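PDB 5A9C: polyhedrin from Antheraea mylitta cypovirus 4, which forms the crystalline matrix of the viral occlusion bodies, the polyhedra, in which virus particles of this insect cypovirus are probably embedded and protected. Local coordinates for residues D35-V40 against D55-D60; Q45-R50 against S75-M80; R94-A99 against K147-A152. All blocks are in the same frame, centred on the assembly; numbering follows the deposited sequence.

Contact 1: D35-V40 against D55-D60; sequences DAMMRV and DYVFPD
Asp55 OD2 is gripped by two groups: Arg39 NH2 donates to it at 2.7 Å, and the hydroxyl of Tyr191, from helix 185-195, is also hydrogen-bonded to it. Arg39 NE meets the other oxygen, Asp55 OD1, at 3.0 Å on its syn lone pair, making a side-on, two-nitrogen salt bridge in which guanidinium and carboxylate lie nearly coplanar (27° between planes). CG of Arg39 is anti to the backbone N (chi1 -166°) and the chain runs extended to NE, with its CG 3.7 Å from Val57 CG1 on the same face of the sheet. The pair is buried, and Trp110 of the second subunit packs on Arg39. Both segments belong to the antiparallel beta hairpin of strands 38-45 and 51-58, inside the six-stranded sheet. Met38 and Phe58 form one hydrogen-bonded pair, Met38 N reaching Phe58 O at 2.7 Å; Val40 and Tyr56 form the next, and Arg39 and Val57 the non-hydrogen-bonded pair between them. On the face carrying Met38, Val40, Tyr56 and Phe58, the phenyl ring receives Met38 CB over one face in a CH-pi contact, 3.9 Å from the ring centroid, while Val40 CG2 touches the rim at Phe58 CE1 (3.6 Å). Beyond the strands, Met37, bent at chi2 and chi3, brings its CE to 3.7 Å from Val57 CB and its SD beside Pro59 CB.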
# COMPACT_ATOMS: atom_id res chain seq x y z
N ASP A 35 -14.99 6.45 -14.10
CA ASP A 35 -13.54 6.32 -13.93
C ASP A 35 -12.88 7.67 -13.70
O ASP A 35 -11.68 7.83 -13.93
CB ASP A 35 -12.91 5.61 -15.13
CG ASP A 35 -12.88 6.48 -16.37
OD1 ASP A 35 -13.83 7.27 -16.57
OD2 ASP A 35 -11.90 6.37 -17.14
N ALA A 36 -13.67 8.64 -13.24
CA ALA A 36 -13.14 9.96 -12.95
C ALA A 36 -12.20 9.91 -11.75
O ALA A 36 -12.26 8.99 -10.94
CB ALA A 36 -14.28 10.94 -12.69
N MET A 37 -11.33 10.91 -11.66
CA MET A 37 -10.44 11.02 -10.52
C MET A 37 -11.11 11.78 -9.38
O MET A 37 -11.91 12.69 -9.61
CB MET A 37 -9.14 11.72 -10.92
CG MET A 37 -8.32 10.95 -11.94
SD MET A 37 -7.75 9.35 -11.32
CE MET A 37 -6.58 9.88 -10.08
N MET A 38 -10.79 11.38 -8.16
CA MET A 38 -11.16 12.14 -6.97
C MET A 38 -9.89 12.71 -6.37
O MET A 38 -8.79 12.28 -6.70
CB MET A 38 -11.88 11.24 -5.96
CG MET A 38 -13.31 10.89 -6.35
SD MET A 38 -14.00 9.57 -5.34
CE MET A 38 -13.04 8.18 -5.92
N ARG A 39 -10.04 13.70 -5.49
CA ARG A 39 -8.87 14.33 -4.90
C ARG A 39 -9.11 14.65 -3.44
O ARG A 39 -10.02 15.41 -3.10
CB ARG A 39 -8.48 15.59 -5.67
CG ARG A 39 -7.09 16.11 -5.32
CD ARG A 39 -6.65 17.16 -6.32
NE ARG A 39 -5.24 17.50 -6.16
CZ ARG A 39 -4.54 18.19 -7.06
NH1 ARG A 39 -5.12 18.59 -8.19
NH2 ARG A 39 -3.26 18.46 -6.85
N VAL A 40 -8.29 14.06 -2.58
CA VAL A 40 -8.36 14.33 -1.15
C VAL A 40 -7.02 14.89 -0.71
O VAL A 40 -5.97 14.34 -1.04
CB VAL A 40 -8.70 13.06 -0.34
CG1 VAL A 40 -8.57 13.33 1.15
CG2 VAL A 40 -10.10 12.59 -0.67
N ASP A 55 -1.37 15.12 -0.62
CA ASP A 55 -2.30 15.28 -1.73
C ASP A 55 -2.50 13.97 -2.47
O ASP A 55 -1.57 13.45 -3.10
CB ASP A 55 -1.74 16.34 -2.69
CG ASP A 55 -2.74 16.77 -3.74
OD1 ASP A 55 -3.75 16.07 -3.94
OD2 ASP A 55 -2.48 17.81 -4.38
N TYR A 56 -3.71 13.43 -2.40
CA TYR A 56 -4.02 12.13 -3.01
C TYR A 56 -5.00 12.27 -4.16
O TYR A 56 -6.07 12.87 -4.01
CB TYR A 56 -4.62 11.17 -1.97
CG TYR A 56 -3.78 10.99 -0.72
CD1 TYR A 56 -3.94 11.83 0.37
CD2 TYR A 56 -2.83 9.98 -0.64
CE1 TYR A 56 -3.19 11.67 1.51
CE2 TYR A 56 -2.07 9.80 0.50
CZ TYR A 56 -2.25 10.66 1.58
OH TYR A 56 -1.50 10.49 2.71
N VAL A 57 -4.64 11.73 -5.32
CA VAL A 57 -5.59 11.57 -6.41
C VAL A 57 -5.81 10.08 -6.67
O VAL A 57 -4.86 9.29 -6.64
CB VAL A 57 -5.16 12.31 -7.69
CG1 VAL A 57 -5.04 13.80 -7.42
CG2 VAL A 57 -3.85 11.76 -8.23
N PHE A 58 -7.06 9.71 -6.90
CA PHE A 58 -7.47 8.30 -6.95
C PHE A 58 -8.84 8.19 -7.59
O PHE A 58 -9.68 9.07 -7.42
CB PHE A 58 -7.53 7.74 -5.53
CG PHE A 58 -8.52 8.45 -4.65
CD1 PHE A 58 -8.21 9.67 -4.08
CD2 PHE A 58 -9.77 7.90 -4.40
CE1 PHE A 58 -9.12 10.34 -3.28
CE2 PHE A 58 -10.68 8.55 -3.59
CZ PHE A 58 -10.35 9.77 -3.03
N PRO A 59 -9.09 7.10 -8.33
CA PRO A 59 -10.34 6.94 -9.09
C PRO A 59 -11.50 6.27 -8.35
O PRO A 59 -12.65 6.51 -8.72
CB PRO A 59 -9.91 6.07 -10.27
CG PRO A 59 -8.81 5.23 -9.72
CD PRO A 59 -8.07 6.11 -8.73
N ASP A 60 -11.22 5.45 -7.34
CA ASP A 60 -12.29 4.64 -6.74
C ASP A 60 -12.43 4.78 -5.22
O ASP A 60 -13.54 5.01 -4.72
CB ASP A 60 -12.11 3.17 -7.11
CG ASP A 60 -12.28 2.92 -8.59
OD1 ASP A 60 -13.36 3.26 -9.13
OD2 ASP A 60 -11.34 2.39 -9.22

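Contact 2: Q45-R50 against S75-M80; sequences QYPSGR and SGRYPM. Residues 75, 76 of segment 75-80 come from a tag, linker or insertion.
Tyr46 and Pro79 form the tight, buried part of this contact, lying side by side and pointing the same way, with Tyr46 CE1 3.6 Å from Pro79 CD. The same ring carbon, Tyr46 CE1, comes within 3.5 Å of the carbonyl oxygen of Arg77. At the far end of the ring the Tyr46 hydroxyl is hydrogen-bonded to the backbone oxygen of Leu71. Next to this pair, Met80 N donates to Gln45 O at 2.7 Å, the one hydrogen bond joining the two segments; the donor lies nearly in line with the carbonyl, at a C=O...N angle of 170°.

The solvent side is looser and held by van der Waals contacts. Met80 slides past Pro47 in the opposite direction, its CG 3.9 Å from Pro47 CD, and then bends at chi3 (52°), which sets CE 3.6 Å from Gln45 NE2. The exposed Arg77 runs extended from CG to NE, and its NH1 lies 3.9 Å from Pro47 CB and close to Ser48 without a hydrogen bond to it.

Tyr46 to Gly49 make a type I beta turn, closed by Gly49 N to Tyr46 O, and Ser48 OG accepts from Arg50 N in an ST turn. Ser48 OG is also hydrogen-bonded to Glu73, whose carboxylate holds Ser75 OG as well; Ser75 and Gly76 are inserted residues absent from the natural sequence. The turn links strands 38-45 and 51-58, while 75-80 leads into strand 81-87, which pairs with 38-45, so the contact sits at the strand ends, where the 38-45/51-58 turn meets the lead-in to strand 81-87.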
# COMPACT_ATOMS: atom_id res chain seq x y z
N GLN A 45 -1.15 22.04 9.54
CA GLN A 45 -0.76 23.39 9.96
C GLN A 45 0.19 23.35 11.15
O GLN A 45 -0.10 22.70 12.16
CB GLN A 45 -2.00 24.21 10.32
CG GLN A 45 -1.67 25.56 10.95
CD GLN A 45 -2.86 26.20 11.63
OE1 GLN A 45 -3.82 25.52 12.01
NE2 GLN A 45 -2.82 27.52 11.79
N TYR A 46 1.31 24.05 11.04
CA TYR A 46 2.30 24.07 12.11
C TYR A 46 2.39 25.45 12.75
O TYR A 46 2.07 26.46 12.11
CB TYR A 46 3.67 23.64 11.58
CG TYR A 46 3.65 22.27 10.94
CD1 TYR A 46 3.77 21.12 11.71
CD2 TYR A 46 3.48 22.13 9.57
CE1 TYR A 46 3.74 19.87 11.13
CE2 TYR A 46 3.45 20.88 8.99
CZ TYR A 46 3.58 19.75 9.77
OH TYR A 46 3.55 18.51 9.18
N PRO A 47 2.81 25.50 14.03
CA PRO A 47 2.96 26.75 14.78
C PRO A 47 3.86 27.75 14.06
O PRO A 47 3.70 28.96 14.23
CB PRO A 47 3.64 26.28 16.08
CG PRO A 47 3.21 24.86 16.23
CD PRO A 47 3.12 24.31 14.84
N SER A 48 4.79 27.23 13.27
CA SER A 48 5.72 28.07 12.52
C SER A 48 4.99 28.94 11.49
O SER A 48 5.53 29.94 11.03
CB SER A 48 6.75 27.20 11.80
OG SER A 48 6.11 26.30 10.91
N GLY A 49 3.78 28.54 11.14
CA GLY A 49 3.03 29.21 10.09
C GLY A 49 3.16 28.45 8.78
O GLY A 49 2.46 28.75 7.80
N ARG A 50 4.05 27.47 8.76
CA ARG A 50 4.24 26.62 7.59
C ARG A 50 3.16 25.54 7.55
O ARG A 50 2.52 25.25 8.56
CB ARG A 50 5.62 25.96 7.63
CG ARG A 50 6.77 26.94 7.77
CD ARG A 50 8.11 26.23 7.68
NE ARG A 50 8.99 26.89 6.73
CZ ARG A 50 9.11 26.54 5.45
NH1 ARG A 50 8.41 25.52 4.97
NH2 ARG A 50 9.94 27.20 4.65
N SER A 75 11.43 20.82 11.11
CA SER A 75 12.04 21.22 12.37
C SER A 75 11.84 20.15 13.42
O SER A 75 12.62 20.05 14.38
CB SER A 75 11.44 22.54 12.86
OG SER A 75 10.12 22.36 13.32
N GLY A 76 10.80 19.34 13.25
CA GLY A 76 10.49 18.28 14.19
C GLY A 76 9.26 18.60 15.01
O GLY A 76 8.95 17.90 15.98
N ARG A 77 8.55 19.66 14.64
CA ARG A 77 7.35 20.06 15.37
C ARG A 77 6.12 19.31 14.89
O ARG A 77 6.00 18.96 13.71
CB ARG A 77 7.11 21.57 15.24
CG ARG A 77 8.05 22.43 16.07
CD ARG A 77 7.46 23.82 16.25
NE ARG A 77 8.42 24.77 16.80
CZ ARG A 77 8.42 26.06 16.52
NH1 ARG A 77 7.51 26.56 15.69
NH2 ARG A 77 9.32 26.86 17.06
N TYR A 78 5.20 19.07 15.82
CA TYR A 78 3.93 18.43 15.50
C TYR A 78 2.90 19.48 15.10
O TYR A 78 2.92 20.60 15.59
CB TYR A 78 3.43 17.61 16.70
CG TYR A 78 2.26 16.72 16.37
CD1 TYR A 78 2.46 15.43 15.88
CD2 TYR A 78 0.96 17.16 16.54
CE1 TYR A 78 1.39 14.61 15.57
CE2 TYR A 78 -0.12 16.35 16.24
CZ TYR A 78 0.10 15.08 15.75
OH TYR A 78 -0.97 14.27 15.45
N PRO A 79 1.98 19.12 14.18
CA PRO A 79 0.96 20.05 13.69
C PRO A 79 -0.12 20.42 14.72
O PRO A 79 -0.46 19.61 15.58
CB PRO A 79 0.32 19.29 12.52
CG PRO A 79 0.59 17.85 12.82
CD PRO A 79 1.93 17.83 13.48
N MET A 80 -0.62 21.64 14.62
CA MET A 80 -1.73 22.11 15.45
C MET A 80 -3.03 21.41 15.07
O MET A 80 -3.94 21.26 15.88
CB MET A 80 -1.92 23.61 15.28
CG MET A 80 -0.72 24.45 15.68
SD MET A 80 -0.71 26.06 14.87
CE MET A 80 -2.35 26.66 15.26

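Contact 3: R94-A99 against K147-A152; sequences RARVEA and KVLATA
Glu98 and Lys147 supply the charged part of the contact, a salt bridge from Lys147 NZ to Glu98 OE2 at 2.8 Å, on the anti side of the oxygen and 33° out of the carboxylate plane. Their side chains lie side by side, and the lysine chain bends at chi3 (55°), which positions CE 3.6 Å from the same oxygen, Glu98 OE2. Both ends have further partners in this buried setting, with Asn106 ND2 also bonded to Glu98 OE2 and the carbonyl of Ala115 accepting from Lys147 NZ.

The backbone bonds are those of an antiparallel ladder. Arg96 and Leu149 exchange two bonds of 3.1 Å each, between Arg96 N and Leu149 O and between Leu149 N and Arg96 O; Glu98 and Lys147 form the second such pair, with Val97 and Val148 non-hydrogen-bonded between them. Strand 96-100 is thereby joined as an outer strand to the central strand 145-151 of the three-stranded antiparallel sheet, whose other strand is 61-66.

Side-chain packing differs between the two faces. Leu149 CD2 sits over one face of the Arg96 guanidinium, offset toward its rim and 3.8 Å from Arg96 NE. That group is steadied by Arg96 NE donating to Arg94 O at 2.9 Å, and Trp116 makes a cation-pi contact with Arg96. The reverse face is apolar: Val97 CG2 and Val148 CG2 stand 4.2 Å apart, both valines packing on Phe86 of strand 81-87.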
# COMPACT_ATOMS: atom_id res chain seq x y z
N ARG A 94 -20.52 8.22 3.60
CA ARG A 94 -19.49 7.33 4.13
C ARG A 94 -18.13 8.01 4.31
O ARG A 94 -17.23 7.45 4.92
CB ARG A 94 -19.35 6.07 3.27
CG ARG A 94 -20.54 5.13 3.37
CD ARG A 94 -20.32 3.87 2.55
NE ARG A 94 -21.45 2.94 2.65
CZ ARG A 94 -22.51 2.97 1.85
NH1 ARG A 94 -22.59 3.88 0.88
NH2 ARG A 94 -23.49 2.09 2.00
N ALA A 95 -17.99 9.22 3.76
CA ALA A 95 -16.74 9.97 3.92
C ALA A 95 -16.50 10.25 5.40
O ALA A 95 -17.42 10.65 6.12
CB ALA A 95 -16.80 11.26 3.12
N ARG A 96 -15.27 10.06 5.85
CA ARG A 96 -14.99 10.20 7.28
C ARG A 96 -13.52 10.45 7.61
O ARG A 96 -12.62 10.18 6.81
CB ARG A 96 -15.46 8.95 8.03
CG ARG A 96 -14.64 7.72 7.71
CD ARG A 96 -15.32 6.46 8.22
NE ARG A 96 -16.50 6.13 7.44
CZ ARG A 96 -17.20 5.01 7.59
NH1 ARG A 96 -16.83 4.11 8.49
NH2 ARG A 96 -18.27 4.78 6.83
N VAL A 97 -13.30 10.97 8.81
CA VAL A 97 -11.97 11.25 9.33
C VAL A 97 -11.99 10.95 10.82
O VAL A 97 -13.02 11.09 11.47
CB VAL A 97 -11.59 12.75 9.14
CG1 VAL A 97 -10.20 13.03 9.71
CG2 VAL A 97 -11.65 13.15 7.68
N GLU A 98 -10.86 10.52 11.36
CA GLU A 98 -10.71 10.48 12.80
C GLU A 98 -9.26 10.64 13.21
O GLU A 98 -8.35 10.26 12.47
CB GLU A 98 -11.34 9.21 13.40
CG GLU A 98 -10.50 7.95 13.28
CD GLU A 98 -11.20 6.74 13.89
OE1 GLU A 98 -12.36 6.88 14.31
OE2 GLU A 98 -10.58 5.66 13.95
N ALA A 99 -9.05 11.25 14.37
CA ALA A 99 -7.72 11.38 14.95
C ALA A 99 -7.52 10.25 15.95
O ALA A 99 -8.16 10.22 17.00
CB ALA A 99 -7.56 12.73 15.62
N LYS A 147 -6.59 9.37 10.17
CA LYS A 147 -7.15 8.37 9.27
C LYS A 147 -8.23 9.01 8.42
O LYS A 147 -9.07 9.74 8.93
CB LYS A 147 -7.76 7.21 10.07
CG LYS A 147 -6.75 6.33 10.77
CD LYS A 147 -7.42 5.43 11.80
CE LYS A 147 -8.55 4.61 11.20
NZ LYS A 147 -9.29 3.86 12.26
N VAL A 148 -8.19 8.75 7.11
CA VAL A 148 -9.20 9.28 6.21
C VAL A 148 -9.75 8.18 5.31
O VAL A 148 -9.00 7.34 4.82
CB VAL A 148 -8.66 10.42 5.33
CG1 VAL A 148 -9.76 10.98 4.43
CG2 VAL A 148 -8.06 11.52 6.20
N LEU A 149 -11.06 8.19 5.10
CA LEU A 149 -11.70 7.30 4.15
C LEU A 149 -12.58 8.09 3.18
O LEU A 149 -13.42 8.88 3.60
CB LEU A 149 -12.56 6.26 4.87
CG LEU A 149 -13.45 5.42 3.94
CD1 LEU A 149 -12.61 4.56 3.01
CD2 LEU A 149 -14.40 4.55 4.74
N ALA A 150 -12.38 7.87 1.89
CA ALA A 150 -13.23 8.47 0.87
C ALA A 150 -13.51 7.45 -0.22
O ALA A 150 -12.59 6.80 -0.71
CB ALA A 150 -12.58 9.72 0.30
N THR A 151 -14.78 7.32 -0.60
CA THR A 151 -15.16 6.35 -1.62
C THR A 151 -16.03 6.98 -2.69
O THR A 151 -16.80 7.91 -2.42
CB THR A 151 -15.91 5.15 -1.00
OG1 THR A 151 -17.02 5.62 -0.23
CG2 THR A 151 -14.98 4.34 -0.10
N ALA A 152 -15.91 6.47 -3.91
CA ALA A 152 -16.70 6.96 -5.03
C ALA A 152 -18.17 6.66 -4.81
O ALA A 152 -18.53 5.57 -4.35
CB ALA A 152 -16.22 6.32 -6.33

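In this base-domain-deleted polyhedrin, contact 1 joins strands 38-45 and 51-58, and contact 2 sets their connecting turn against the loop before strand 81-87. The two lie on opposite sides of the chain's centre, their own centres about 27 Å apart, and their segments alternate along the chain. Contact 3 follows both in sequence and belongs to the three-stranded sheet. Its centre is about 13 Å from that of contact 1, and the two sheets meet where Val40 CG2 packs on Ala150 CB at 3.9 Å. A probable hydrogen bond, Asp60 O to Ala152 N, lies where the chain passes from strand 51-58 to strand 61-66. Contacts 1 and 3 also meet neighbouring subunits.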